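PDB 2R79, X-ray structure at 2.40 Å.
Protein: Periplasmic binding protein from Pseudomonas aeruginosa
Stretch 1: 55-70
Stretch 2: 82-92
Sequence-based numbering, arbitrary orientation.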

# COMPACT_ATOMS: atom_id res chain seq x y z
N VAL A 55 -5.35 -10.98 34.23
CA VAL A 55 -6.80 -10.84 34.20
C VAL A 55 -7.30 -10.02 35.38
O VAL A 55 -8.18 -9.17 35.23
CB VAL A 55 -7.51 -12.22 34.20
CG1 VAL A 55 -6.87 -13.14 33.17
CG2 VAL A 55 -7.44 -12.85 35.57
N LEU A 56 -6.73 -10.27 36.55
CA LEU A 56 -7.12 -9.55 37.76
C LEU A 56 -6.95 -8.05 37.61
O LEU A 56 -7.76 -7.27 38.11
CB LEU A 56 -6.29 -10.04 38.95
CG LEU A 56 -6.57 -11.49 39.35
CD1 LEU A 56 -5.59 -11.96 40.41
CD2 LEU A 56 -8.01 -11.59 39.85
N ALA A 57 -5.89 -7.65 36.90
CA ALA A 57 -5.57 -6.25 36.66
C ALA A 57 -6.67 -5.52 35.91
O ALA A 57 -6.75 -4.29 35.95
CB ALA A 57 -4.27 -6.14 35.89
N LEU A 58 -7.52 -6.28 35.22
CA LEU A 58 -8.61 -5.71 34.44
C LEU A 58 -9.92 -5.63 35.21
O LEU A 58 -10.92 -5.17 34.68
CB LEU A 58 -8.80 -6.52 33.16
CG LEU A 58 -7.62 -6.52 32.18
CD1 LEU A 58 -7.90 -7.49 31.04
CD2 LEU A 58 -7.40 -5.12 31.65
N ARG A 59 -9.92 -6.09 36.46
CA ARG A 59 -11.14 -6.04 37.27
C ARG A 59 -12.32 -6.61 36.47
O ARG A 59 -13.33 -5.93 36.29
CB ARG A 59 -11.44 -4.59 37.67
CG ARG A 59 -10.24 -3.84 38.24
CD ARG A 59 -10.63 -2.44 38.73
NE ARG A 59 -11.15 -1.58 37.67
CZ ARG A 59 -10.46 -1.17 36.61
NH1 ARG A 59 -9.19 -1.54 36.45
NH2 ARG A 59 -11.02 -0.37 35.71
N PRO A 60 -12.20 -7.85 35.99
CA PRO A 60 -13.27 -8.48 35.21
C PRO A 60 -14.46 -8.98 36.03
O PRO A 60 -14.29 -9.50 37.14
CB PRO A 60 -12.55 -9.63 34.53
CG PRO A 60 -11.60 -10.07 35.60
CD PRO A 60 -11.04 -8.75 36.10
N ASP A 61 -15.65 -8.82 35.47
CA ASP A 61 -16.86 -9.29 36.13
C ASP A 61 -17.04 -10.75 35.71
O ASP A 61 -17.67 -11.54 36.42
CB ASP A 61 -18.08 -8.48 35.69
CG ASP A 61 -18.11 -7.10 36.31
OD1 ASP A 61 -18.06 -7.01 37.56
OD2 ASP A 61 -18.19 -6.11 35.56
N ILE A 62 -16.48 -11.10 34.56
CA ILE A 62 -16.61 -12.46 34.07
C ILE A 62 -15.47 -12.87 33.15
O ILE A 62 -14.95 -12.06 32.38
CB ILE A 62 -17.94 -12.64 33.31
CG1 ILE A 62 -18.06 -14.07 32.77
CG2 ILE A 62 -18.04 -11.64 32.18
CD1 ILE A 62 -19.38 -14.36 32.07
N LEU A 63 -15.08 -14.13 33.25
CA LEU A 63 -14.03 -14.68 32.42
C LEU A 63 -14.65 -15.86 31.69
O LEU A 63 -15.17 -16.78 32.33
CB LEU A 63 -12.84 -15.16 33.26
CG LEU A 63 -11.81 -16.00 32.49
CD1 LEU A 63 -11.28 -15.21 31.31
CD2 LEU A 63 -10.68 -16.42 33.41
N ILE A 64 -14.62 -15.84 30.37
CA ILE A 64 -15.18 -16.93 29.59
C ILE A 64 -14.10 -17.63 28.79
O ILE A 64 -13.12 -17.01 28.35
CB ILE A 64 -16.30 -16.43 28.62
CG1 ILE A 64 -15.72 -15.49 27.57
CG2 ILE A 64 -17.39 -15.71 29.40
CD1 ILE A 64 -16.73 -15.06 26.52
N GLY A 65 -14.27 -18.93 28.61
CA GLY A 65 -13.32 -19.73 27.85
C GLY A 65 -13.89 -21.11 27.64
O GLY A 65 -15.01 -21.40 28.09
N THR A 66 -13.15 -21.98 26.96
CA THR A 66 -13.61 -23.34 26.73
C THR A 66 -12.78 -24.30 27.57
O THR A 66 -12.10 -23.89 28.51
CB THR A 66 -13.48 -23.73 25.24
OG1 THR A 66 -12.10 -23.79 24.88
CG2 THR A 66 -14.20 -22.73 24.36
N GLU A 67 -12.84 -25.58 27.22
CA GLU A 67 -12.09 -26.61 27.93
C GLU A 67 -10.59 -26.36 27.76
O GLU A 67 -9.81 -26.61 28.68
CB GLU A 67 -12.41 -28.00 27.37
CG GLU A 67 -13.87 -28.40 27.45
CD GLU A 67 -14.78 -27.45 26.70
OE1 GLU A 67 -14.52 -27.21 25.49
OE2 GLU A 67 -15.75 -26.95 27.31
N GLU A 68 -10.20 -25.88 26.58
CA GLU A 68 -8.79 -25.62 26.29
C GLU A 68 -8.22 -24.39 26.99
O GLU A 68 -7.08 -24.00 26.73
CB GLU A 68 -8.57 -25.53 24.77
CG GLU A 68 -9.54 -24.65 24.02
CD GLU A 68 -9.57 -24.95 22.53
OE1 GLU A 68 -9.78 -26.13 22.17
OE2 GLU A 68 -9.39 -24.02 21.71
N MET A 69 -9.00 -23.78 27.87
CA MET A 69 -8.54 -22.62 28.62
C MET A 69 -7.87 -23.11 29.90
O MET A 69 -8.40 -23.99 30.58
CB MET A 69 -9.70 -21.69 28.97
CG MET A 69 -9.36 -20.64 30.03
SD MET A 69 -10.69 -19.47 30.36
CE MET A 69 -11.91 -20.52 31.18
N GLY A 70 -6.70 -22.56 30.21
CA GLY A 70 -5.99 -22.97 31.41
C GLY A 70 -4.70 -22.20 31.64
O GLY A 70 -4.52 -21.11 31.10
N GLY A 82 -12.53 -14.27 43.51
CA GLY A 82 -13.84 -13.68 43.28
C GLY A 82 -14.24 -13.52 41.82
O GLY A 82 -15.36 -13.08 41.53
N VAL A 83 -13.35 -13.88 40.90
CA VAL A 83 -13.65 -13.77 39.47
C VAL A 83 -14.64 -14.84 39.00
O VAL A 83 -14.46 -16.03 39.25
CB VAL A 83 -12.37 -13.88 38.61
CG1 VAL A 83 -12.73 -13.77 37.14
CG2 VAL A 83 -11.36 -12.81 39.00
N ARG A 84 -15.69 -14.41 38.32
CA ARG A 84 -16.69 -15.33 37.79
C ARG A 84 -16.13 -16.00 36.53
O ARG A 84 -15.98 -15.36 35.49
CB ARG A 84 -17.97 -14.58 37.46
CG ARG A 84 -19.04 -15.44 36.82
CD ARG A 84 -20.24 -14.61 36.44
NE ARG A 84 -21.24 -15.39 35.71
CZ ARG A 84 -22.39 -14.89 35.27
NH1 ARG A 84 -22.68 -13.61 35.48
NH2 ARG A 84 -23.24 -15.67 34.61
N VAL A 85 -15.82 -17.29 36.64
CA VAL A 85 -15.27 -18.04 35.51
C VAL A 85 -16.29 -18.97 34.87
O VAL A 85 -16.79 -19.90 35.51
CB VAL A 85 -14.05 -18.88 35.94
CG1 VAL A 85 -13.57 -19.74 34.79
CG2 VAL A 85 -12.94 -17.96 36.41
N GLU A 86 -16.60 -18.72 33.60
CA GLU A 86 -17.55 -19.54 32.86
C GLU A 86 -16.82 -20.39 31.83
O GLU A 86 -15.87 -19.93 31.20
CB GLU A 86 -18.56 -18.66 32.13
CG GLU A 86 -19.47 -17.84 33.02
CD GLU A 86 -20.37 -18.69 33.89
OE1 GLU A 86 -20.96 -19.66 33.36
OE2 GLU A 86 -20.51 -18.38 35.09
N THR A 87 -17.27 -21.63 31.65
CA THR A 87 -16.63 -22.51 30.69
C THR A 87 -17.64 -22.94 29.64
O THR A 87 -18.60 -23.65 29.94
CB THR A 87 -16.05 -23.76 31.36
OG1 THR A 87 -15.03 -23.36 32.29
CG2 THR A 87 -15.44 -24.69 30.31
N LEU A 88 -17.43 -22.50 28.41
CA LEU A 88 -18.31 -22.88 27.32
C LEU A 88 -17.71 -24.09 26.64
O LEU A 88 -16.66 -24.58 27.06
CB LEU A 88 -18.48 -21.72 26.33
CG LEU A 88 -19.48 -20.66 26.80
CD1 LEU A 88 -18.97 -20.00 28.06
CD2 LEU A 88 -19.69 -19.64 25.71
N SER A 89 -18.36 -24.58 25.59
CA SER A 89 -17.89 -25.76 24.89
C SER A 89 -17.14 -25.49 23.59
O SER A 89 -17.57 -24.69 22.75
CB SER A 89 -19.08 -26.68 24.60
OG SER A 89 -18.67 -27.82 23.87
N ALA A 90 -16.01 -26.18 23.41
CA ALA A 90 -15.21 -26.04 22.21
C ALA A 90 -15.49 -27.19 21.25
O ALA A 90 -14.91 -27.27 20.17
CB ALA A 90 -13.73 -26.01 22.56
N LYS A 91 -16.39 -28.08 21.64
CA LYS A 91 -16.73 -29.22 20.80
C LYS A 91 -17.21 -28.80 19.41
O LYS A 91 -18.01 -27.87 19.27
CB LYS A 91 -17.77 -30.10 21.49
CG LYS A 91 -17.24 -30.74 22.75
CD LYS A 91 -18.28 -31.61 23.43
CE LYS A 91 -17.75 -32.19 24.74
NZ LYS A 91 -18.80 -32.96 25.47
N PRO A 92 -16.72 -29.48 18.37
CA PRO A 92 -17.02 -29.26 16.95
C PRO A 92 -18.41 -29.71 16.49
O PRO A 92 -18.51 -30.60 15.64
CB PRO A 92 -15.94 -30.07 16.23
CG PRO A 92 -14.87 -30.29 17.27
CD PRO A 92 -15.68 -30.51 18.51

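Strands 62-65 and 85-87 run parallel, their directions 21° apart, and a ladder of backbone hydrogen bonds joins them. L63 N donates to R84 O (2.7 Å, 160° at the hydrogen) and E86 N to L63 O (2.7 Å, 170°). G65 N reaches E86 O less directly (3.2 Å, 136°), and L88 N closes the ladder on G65 O at 2.7 Å.

The contact buries 788 Å², both sides summed; L63, I64 and V83 are buried, as suits apolar side chains. Side chains sort by sheet face. L63 (chi1 t, chi2 p) and V85 (chi1 t) share one, with L63 CD2 4.1 Å from V85 CG2. M69 adds to this face: chi1 and chi2, both t, extend it as far as SD, and chi3 p turns CE to 4.0 Å from V85 CG1. Its SD occupies the space above G65, where a CB would lie 2.2 Å from that sulfur; glycine leaves the room needed. Before the strand, V83 (chi1 t) places CG2 3.7 Å from L56 CD2 and CG1 4.2 Å from P60 CG.

On the face of I64 and E86, I64 CG2 lies 4.2 Å from E86 CB. I62, t at both chi angles, extends CD1 to 3.6 Å from E86 CG and over one face of the R84 guanidinium. R84 is fully extended, all four chi angles near 180°, whereas E86 folds back (m, m); together they form a salt bridge, R84 NE to E86 OE2 at 3.1 Å. The isoleucine thus packs against a methylene and a flat guanidinium face.

E67 bends (m, p) so that its carboxyl group meets the other backbone. A90 N donates to E67 OE1 (2.8 Å, 148°), while E67 OE2 lies 2.6 Å from L88 O. The small A90 fits closely here, its CB 3.5 Å from T66 CB.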